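NAD-dependent aldehyde dehydrogenase (Burkholderia multivorans, PDB 5UJU) probably oxidises aldehydes to carboxylic acids with NAD as cofactor. Local coordinates at residues Q349-P354 with D530-G535; N220-L225 with L245-T250. All coordinates share one frame; numbering follows the deposited sequence.

Contact 1 (Q349-P354 with D530-G535); sequences QMCTAP and DFHGTG. With EDO (1,2-ethanediol), chain G.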
ATOM      1  N   GLN A 349       0.531 -28.262  11.829  1.00 32.60           N
ATOM      2  CA  GLN A 349      -0.551 -27.475  11.259  1.00 27.56           C
ATOM      3  C   GLN A 349      -0.368 -25.973  11.486  1.00 31.60           C
ATOM      4  O   GLN A 349      -1.345 -25.213  11.419  1.00 31.17           O
ATOM      5  CB  GLN A 349      -1.901 -27.948  11.822  1.00 29.68           C
ATOM      6  CG  GLN A 349      -2.239 -29.406  11.450  1.00 29.07           C
ATOM      7  CD  GLN A 349      -3.421 -29.983  12.226  1.00 32.08           C
ATOM      8  OE1 GLN A 349      -4.443 -30.335  11.636  1.00 30.37           O
ATOM      9  NE2 GLN A 349      -3.272 -30.113  13.552  1.00 27.83           N
ATOM     10  N   MET A 350       0.856 -25.530  11.729  1.00 35.03           N
ATOM     11  CA  MET A 350       1.160 -24.113  11.816  1.00 37.66           C
ATOM     12  C   MET A 350       1.707 -23.653  10.475  1.00 34.94           C
ATOM     13  O   MET A 350       2.441 -24.392   9.809  1.00 35.68           O
ATOM     14  CB  MET A 350       2.168 -23.838  12.926  1.00 32.73           C
ATOM     15  CG  MET A 350       1.738 -24.423  14.224  1.00 37.33           C
ATOM     16  SD  MET A 350       2.934 -24.114  15.510  1.00 45.40           S
ATOM     17  CE  MET A 350       2.687 -22.348  15.766  1.00 39.19           C
ATOM     18  N   CYS A 351       1.321 -22.443  10.061  1.00 33.37           N
ATOM     19  CA  CYS A 351       1.804 -21.926   8.788  1.00 35.55           C
ATOM     20  C   CYS A 351       3.317 -21.699   8.798  1.00 34.52           C
ATOM     21  O   CYS A 351       3.920 -21.560   7.728  1.00 32.54           O
ATOM     22  CB  CYS A 351       1.076 -20.625   8.438  1.00 36.42           C
ATOM     23  SG  CYS A 351       1.204 -19.355   9.693  1.00 42.01           S
ATOM     24  N   THR A 352       3.939 -21.676   9.978  1.00 27.63           N
ATOM     25  CA  THR A 352       5.368 -21.441  10.121  1.00 33.86           C
ATOM     26  C   THR A 352       6.168 -22.723  10.335  1.00 34.19           C
ATOM     27  O   THR A 352       7.384 -22.650  10.504  1.00 36.20           O
ATOM     28  CB  THR A 352       5.609 -20.511  11.299  1.00 30.97           C
ATOM     29  OG1 THR A 352       4.913 -21.051  12.419  1.00 32.86           O
ATOM     30  CG2 THR A 352       5.081 -19.100  11.012  1.00 24.73           C
ATOM     31  N   ALA A 353       5.513 -23.880  10.347  1.00 25.93           N
ATOM     32  CA  ALA A 353       6.185 -25.135  10.668  1.00 31.24           C
ATOM     33  C   ALA A 353       7.084 -25.584   9.519  1.00 27.26           C
ATOM     34  O   ALA A 353       6.713 -25.450   8.349  1.00 28.02           O
ATOM     35  CB  ALA A 353       5.159 -26.220  10.951  1.00 31.30           C
ATOM     36  N   PRO A 354       8.249 -26.161   9.817  1.00 27.19           N
ATOM     37  CA  PRO A 354       9.147 -26.596   8.736  1.00 22.50           C
ATOM     38  C   PRO A 354       8.611 -27.821   8.007  1.00 25.20           C
ATOM     39  O   PRO A 354       8.003 -28.715   8.599  1.00 30.29           O
ATOM     40  CB  PRO A 354      10.454 -26.931   9.473  1.00 22.71           C
ATOM     41  CG  PRO A 354      10.014 -27.327  10.862  1.00 22.87           C
ATOM     42  CD  PRO A 354       8.799 -26.455  11.159  1.00 22.47           C
ATOM     43  N   ASP A 530       8.888  -9.535  15.583  1.00 36.23           N
ATOM     44  CA  ASP A 530       8.998 -10.407  14.417  1.00 35.18           C
ATOM     45  C   ASP A 530       7.922 -10.051  13.394  1.00 35.97           C
ATOM     46  O   ASP A 530       6.725 -10.147  13.686  1.00 40.18           O
ATOM     47  CB  ASP A 530       8.875 -11.874  14.827  1.00 36.11           C
ATOM     48  CG  ASP A 530       9.901 -12.274  15.885  1.00 40.07           C
ATOM     49  OD1 ASP A 530      11.077 -11.857  15.781  1.00 39.85           O
ATOM     50  OD2 ASP A 530       9.527 -12.999  16.828  1.00 37.66           O
ATOM     51  N   PHE A 531       8.352  -9.658  12.195  1.00 34.51           N
ATOM     52  CA  PHE A 531       7.434  -9.550  11.070  1.00 36.26           C
ATOM     53  C   PHE A 531       7.006 -10.946  10.647  1.00 38.05           C
ATOM     54  O   PHE A 531       7.852 -11.799  10.349  1.00 34.93           O
ATOM     55  CB  PHE A 531       8.098  -8.830   9.899  1.00 34.77           C
ATOM     56  CG  PHE A 531       8.493  -7.413  10.201  1.00 37.20           C
ATOM     57  CD1 PHE A 531       7.534  -6.409  10.252  1.00 33.64           C
ATOM     58  CD2 PHE A 531       9.827  -7.088  10.435  1.00 33.24           C
ATOM     59  CE1 PHE A 531       7.893  -5.104  10.533  1.00 32.71           C
ATOM     60  CE2 PHE A 531      10.197  -5.790  10.714  1.00 34.54           C
ATOM     61  CZ  PHE A 531       9.227  -4.793  10.764  1.00 31.94           C
ATOM     62  N   HIS A 532       5.698 -11.181  10.614  1.00 32.23           N
ATOM     63  CA  HIS A 532       5.149 -12.450  10.152  1.00 32.24           C
ATOM     64  C   HIS A 532       4.936 -12.359   8.641  1.00 35.05           C
ATOM     65  O   HIS A 532       4.043 -11.641   8.170  1.00 34.83           O
ATOM     66  CB  HIS A 532       3.848 -12.768  10.878  1.00 30.07           C
ATOM     67  CG  HIS A 532       3.180 -14.012  10.392  1.00 37.69           C
ATOM     68  ND1 HIS A 532       3.604 -15.272  10.758  1.00 38.05           N
ATOM     69  CD2 HIS A 532       2.124 -14.194   9.563  1.00 38.09           C
ATOM     70  CE1 HIS A 532       2.836 -16.177  10.177  1.00 40.78           C
ATOM     71  NE2 HIS A 532       1.927 -15.550   9.449  1.00 39.80           N
ATOM     72  N   GLY A 533       5.754 -13.087   7.884  1.00 31.36           N
ATOM     73  CA  GLY A 533       5.812 -12.922   6.443  1.00 32.28           C
ATOM     74  C   GLY A 533       6.466 -11.605   6.063  1.00 35.83           C
ATOM     75  O   GLY A 533       6.519 -10.673   6.871  1.00 37.56           O
ATOM     76  N   THR A 534       6.968 -11.503   4.836  1.00 36.71           N
ATOM     77  CA  THR A 534       7.570 -10.258   4.377  1.00 39.62           C
ATOM     78  C   THR A 534       6.695  -9.484   3.408  1.00 40.29           C
ATOM     79  O   THR A 534       6.793  -8.256   3.360  1.00 40.84           O
ATOM     80  CB  THR A 534       8.919 -10.522   3.698  1.00 39.87           C
ATOM     81  OG1 THR A 534       8.711 -11.302   2.508  1.00 35.18           O
ATOM     82  CG2 THR A 534       9.884 -11.253   4.656  1.00 38.68           C
ATOM     83  N   GLY A 535       5.833 -10.166   2.656  1.00 36.45           N
ATOM     84  CA  GLY A 535       5.178  -9.571   1.512  1.00 36.77           C
ATOM     85  C   GLY A 535       5.982  -9.607   0.226  1.00 45.21           C
ATOM     86  O   GLY A 535       5.539  -9.026  -0.774  1.00 42.03           O
TER
HETATM   87  C1  EDO G 601      10.604 -15.645  19.583  1.00 38.50           C
HETATM   88  O1  EDO G 601       9.367 -15.872  18.907  1.00 38.76           O
HETATM   89  C2  EDO G 601      11.145 -14.253  19.273  1.00 39.59           C
HETATM   90  O2  EDO G 601      11.507 -14.119  17.887  1.00 38.79           O
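C351 and T352 meet H532 at the edge of its imidazole ring. The main contact is sulfur-aromatic. C351 SG is 4.6 Å from the centroid of the H532 ring, on a line 83° off the ring normal. It therefore faces the rim of the ring and does not sit over a face. The nearest ring atom to SG is H532 CE1, at 3.6 Å. H532 holds CG anti to its backbone N (chi1 176°), which carries CE1 forward between the two loops.

The second contact is apolar. T352 CG2 approaches the same carbon, H532 CE1, at 3.8 Å, also at the edge.

Polar groups bond outside the pair. T352 OG1 is hydrogen-bonded to N523 O, earlier in the long loop that carries H532. N322 ND2 holds the C351 carbonyl. D530 OD1 forms a salt bridge to K198 of the second subunit. D530 OD2 accepts a 2.5 Å hydrogen bond from O2 of 1,2-ethanediol, probably a crystallisation additive.

The G-Q-M-C-T sequence here matches the family motif that carries the nucleophilic cysteine, so C351 is probably that residue. No hydrogen bond crosses between the segments. The chemistry implies a cysteine sulfur bordered by an imidazole through van der Waals and weak sulfur-aromatic contact.

Contact 2 (N220-L225 with L245-T250); sequences NGYPGL and LPLAIT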
ATOM      1  N   ASN A 220      -4.646 -15.147  12.853  1.00 28.90           N
ATOM      2  CA  ASN A 220      -4.607 -14.643  11.486  1.00 34.51           C
ATOM      3  C   ASN A 220      -5.724 -13.648  11.193  1.00 33.12           C
ATOM      4  O   ASN A 220      -5.539 -12.764  10.352  1.00 36.44           O
ATOM      5  CB  ASN A 220      -4.669 -15.792  10.473  1.00 33.45           C
ATOM      6  CG  ASN A 220      -3.357 -16.558  10.376  1.00 49.29           C
ATOM      7  OD1 ASN A 220      -3.312 -17.769  10.568  1.00 56.86           O
ATOM      8  ND2 ASN A 220      -2.285 -15.845  10.062  1.00 51.17           N
ATOM      9  N   GLY A 221      -6.882 -13.776  11.839  1.00 31.25           N
ATOM     10  CA  GLY A 221      -7.990 -12.890  11.522  1.00 27.21           C
ATOM     11  C   GLY A 221      -7.909 -11.518  12.168  1.00 30.29           C
ATOM     12  O   GLY A 221      -8.305 -10.517  11.558  1.00 31.97           O
ATOM     13  N   TYR A 222      -7.391 -11.451  13.396  1.00 25.92           N
ATOM     14  CA  TYR A 222      -7.390 -10.180  14.122  1.00 25.76           C
ATOM     15  C   TYR A 222      -6.623  -9.060  13.436  1.00 25.83           C
ATOM     16  O   TYR A 222      -7.107  -7.915  13.487  1.00 27.44           O
ATOM     17  CB  TYR A 222      -6.835 -10.355  15.539  1.00 23.18           C
ATOM     18  CG  TYR A 222      -7.819 -10.922  16.518  1.00 23.26           C
ATOM     19  CD1 TYR A 222      -9.050 -11.406  16.099  1.00 23.22           C
ATOM     20  CD2 TYR A 222      -7.511 -10.989  17.866  1.00 24.44           C
ATOM     21  CE1 TYR A 222      -9.957 -11.951  17.018  1.00 23.85           C
ATOM     22  CE2 TYR A 222      -8.397 -11.516  18.772  1.00 23.55           C
ATOM     23  CZ  TYR A 222      -9.616 -11.986  18.349  1.00 24.75           C
ATOM     24  OH  TYR A 222     -10.488 -12.505  19.273  1.00 24.97           O
ATOM     25  N   PRO A 223      -5.429  -9.275  12.848  1.00 27.95           N
ATOM     26  CA  PRO A 223      -4.706  -8.123  12.275  1.00 25.43           C
ATOM     27  C   PRO A 223      -5.509  -7.363  11.230  1.00 30.98           C
ATOM     28  O   PRO A 223      -5.538  -6.129  11.268  1.00 28.47           O
ATOM     29  CB  PRO A 223      -3.436  -8.763  11.686  1.00 28.54           C
ATOM     30  CG  PRO A 223      -3.195  -9.960  12.566  1.00 27.75           C
ATOM     31  CD  PRO A 223      -4.594 -10.497  12.825  1.00 24.65           C
ATOM     32  N   GLY A 224      -6.175  -8.056  10.307  1.00 25.97           N
ATOM     33  CA  GLY A 224      -6.999  -7.359   9.330  1.00 28.44           C
ATOM     34  C   GLY A 224      -8.233  -6.715   9.945  1.00 30.68           C
ATOM     35  O   GLY A 224      -8.594  -5.588   9.594  1.00 27.59           O
ATOM     36  N   LEU A 225      -8.892  -7.418  10.870  1.00 27.68           N
ATOM     37  CA  LEU A 225     -10.102  -6.890  11.496  1.00 27.06           C
ATOM     38  C   LEU A 225      -9.828  -5.575  12.219  1.00 26.91           C
ATOM     39  O   LEU A 225     -10.547  -4.586  12.036  1.00 24.41           O
ATOM     40  CB  LEU A 225     -10.674  -7.931  12.457  1.00 21.50           C
ATOM     41  CG  LEU A 225     -11.715  -7.520  13.511  1.00 24.77           C
ATOM     42  CD1 LEU A 225     -12.963  -6.909  12.867  1.00 23.78           C
ATOM     43  CD2 LEU A 225     -12.085  -8.731  14.373  1.00 21.92           C
ATOM     44  N   LEU A 245     -16.907 -20.137  15.743  1.00 23.34           N
ATOM     45  CA  LEU A 245     -17.149 -19.707  17.118  1.00 24.65           C
ATOM     46  C   LEU A 245     -16.125 -18.714  17.647  1.00 29.04           C
ATOM     47  O   LEU A 245     -16.541 -17.722  18.271  1.00 26.03           O
ATOM     48  CB  LEU A 245     -17.241 -20.930  18.045  1.00 22.87           C
ATOM     49  CG  LEU A 245     -17.711 -20.582  19.468  1.00 28.22           C
ATOM     50  CD1 LEU A 245     -19.078 -19.867  19.417  1.00 28.70           C
ATOM     51  CD2 LEU A 245     -17.782 -21.795  20.402  1.00 28.12           C
ATOM     52  N   PRO A 246     -14.806 -18.905  17.463  1.00 26.16           N
ATOM     53  CA  PRO A 246     -13.862 -17.898  17.984  1.00 21.85           C
ATOM     54  C   PRO A 246     -14.099 -16.505  17.428  1.00 26.94           C
ATOM     55  O   PRO A 246     -13.938 -15.526  18.165  1.00 28.99           O
ATOM     56  CB  PRO A 246     -12.476 -18.455  17.576  1.00 22.67           C
ATOM     57  CG  PRO A 246     -12.688 -19.914  17.446  1.00 23.23           C
ATOM     58  CD  PRO A 246     -14.088 -20.075  16.909  1.00 25.86           C
ATOM     59  N   LEU A 247     -14.454 -16.382  16.143  1.00 23.52           N
ATOM     60  CA  LEU A 247     -14.727 -15.064  15.594  1.00 23.15           C
ATOM     61  C   LEU A 247     -16.143 -14.589  15.900  1.00 21.96           C
ATOM     62  O   LEU A 247     -16.374 -13.382  15.954  1.00 26.36           O
ATOM     63  CB  LEU A 247     -14.481 -15.056  14.090  1.00 18.52           C
ATOM     64  CG  LEU A 247     -12.974 -15.131  13.799  1.00 34.64           C
ATOM     65  CD1 LEU A 247     -12.741 -15.473  12.338  1.00 29.10           C
ATOM     66  CD2 LEU A 247     -12.271 -13.812  14.181  1.00 25.50           C
ATOM     67  N   ALA A 248     -17.092 -15.506  16.109  1.00 21.60           N
ATOM     68  CA  ALA A 248     -18.432 -15.092  16.537  1.00 26.08           C
ATOM     69  C   ALA A 248     -18.386 -14.449  17.917  1.00 26.87           C
ATOM     70  O   ALA A 248     -18.999 -13.397  18.143  1.00 27.20           O
ATOM     71  CB  ALA A 248     -19.380 -16.289  16.547  1.00 23.81           C
ATOM     72  N   ILE A 249     -17.651 -15.068  18.849  1.00 28.44           N
ATOM     73  CA  ILE A 249     -17.423 -14.464  20.160  1.00 30.78           C
ATOM     74  C   ILE A 249     -16.771 -13.097  19.999  1.00 27.37           C
ATOM     75  O   ILE A 249     -17.163 -12.126  20.659  1.00 25.95           O
ATOM     76  CB  ILE A 249     -16.559 -15.394  21.036  1.00 30.17           C
ATOM     77  CG1 ILE A 249     -17.285 -16.697  21.350  1.00 24.70           C
ATOM     78  CG2 ILE A 249     -16.127 -14.695  22.318  1.00 23.65           C
ATOM     79  CD1 ILE A 249     -16.353 -17.750  21.948  1.00 26.78           C
ATOM     80  N   THR A 250     -15.766 -13.005  19.114  1.00 26.62           N
ATOM     81  CA  THR A 250     -15.068 -11.744  18.874  1.00 25.09           C
ATOM     82  C   THR A 250     -16.024 -10.665  18.359  1.00 27.51           C
ATOM     83  O   THR A 250     -16.022  -9.523  18.840  1.00 25.97           O
ATOM     84  CB  THR A 250     -13.927 -11.962  17.872  1.00 23.53           C
ATOM     85  OG1 THR A 250     -12.991 -12.936  18.382  1.00 23.85           O
ATOM     86  CG2 THR A 250     -13.190 -10.661  17.652  1.00 18.84           C
TER
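Y222 and T250 are brought together by their first torsions. Y222 CG stands beside its backbone N, anti to the carbonyl carbon (chi1 -80°), and this sends the phenol across to the other helix. T250 also has OG1 beside its backbone N (chi1 -59°), with CG2 anti to that N, so both branches can meet the tyrosine. The helices precede and follow strand 234-238 and pack on the same face of its sheet, in the Rossmann-like nucleotide-binding fold of the family. Their segments run roughly parallel, 34° apart, and the axes are 11.7 Å from each other.

The phenol and the threonine come from opposite directions. Y222 OH lies 2.7 Å from T250 OG1, probably as a hydrogen bond, with OG1 in the plane of the ring at its edge. T250 CG2 packs on Y222 CE1 at 3.5 Å. L247 CD2 adds an apolar contact at the same ring edge, 4.1 Å from Y222 CE1. On the next turn of its helix, L225 CD2 touches T250 CG2 at 4.0 Å, the two side chains sliding past each other. L225 and L247 both also pack on V237, which ties the helix pair to the sheet. F226 meets Y222 ring to ring, edge-to-face.

T250 OG1 is itself anchored to its own helix. It donates to P246 O at 2.8 Å, and that same carbonyl oxygen accepts the backbone N of T250.

The two contacts follow each other along the chain, contact 2 closing before contact 1 opens. Their centres are about 18 Å apart. Contact 2 joins helices 217-230 and 245-260 beside the sheet that contains strands 191-211 and 234-238. Contact 1 joins two loops, one leading into strand 356-360 of the second sheet and the other between strand 511-514 and helix 547-550. They touch where H532 NE2 packs near N220 ND2, at 4.3 Å. N220 probably corresponds to the asparagine of the oxyanion hole in related enzymes. Helix 217-230 thus probably runs from the cysteine-bearing active site back into the nucleotide-binding fold.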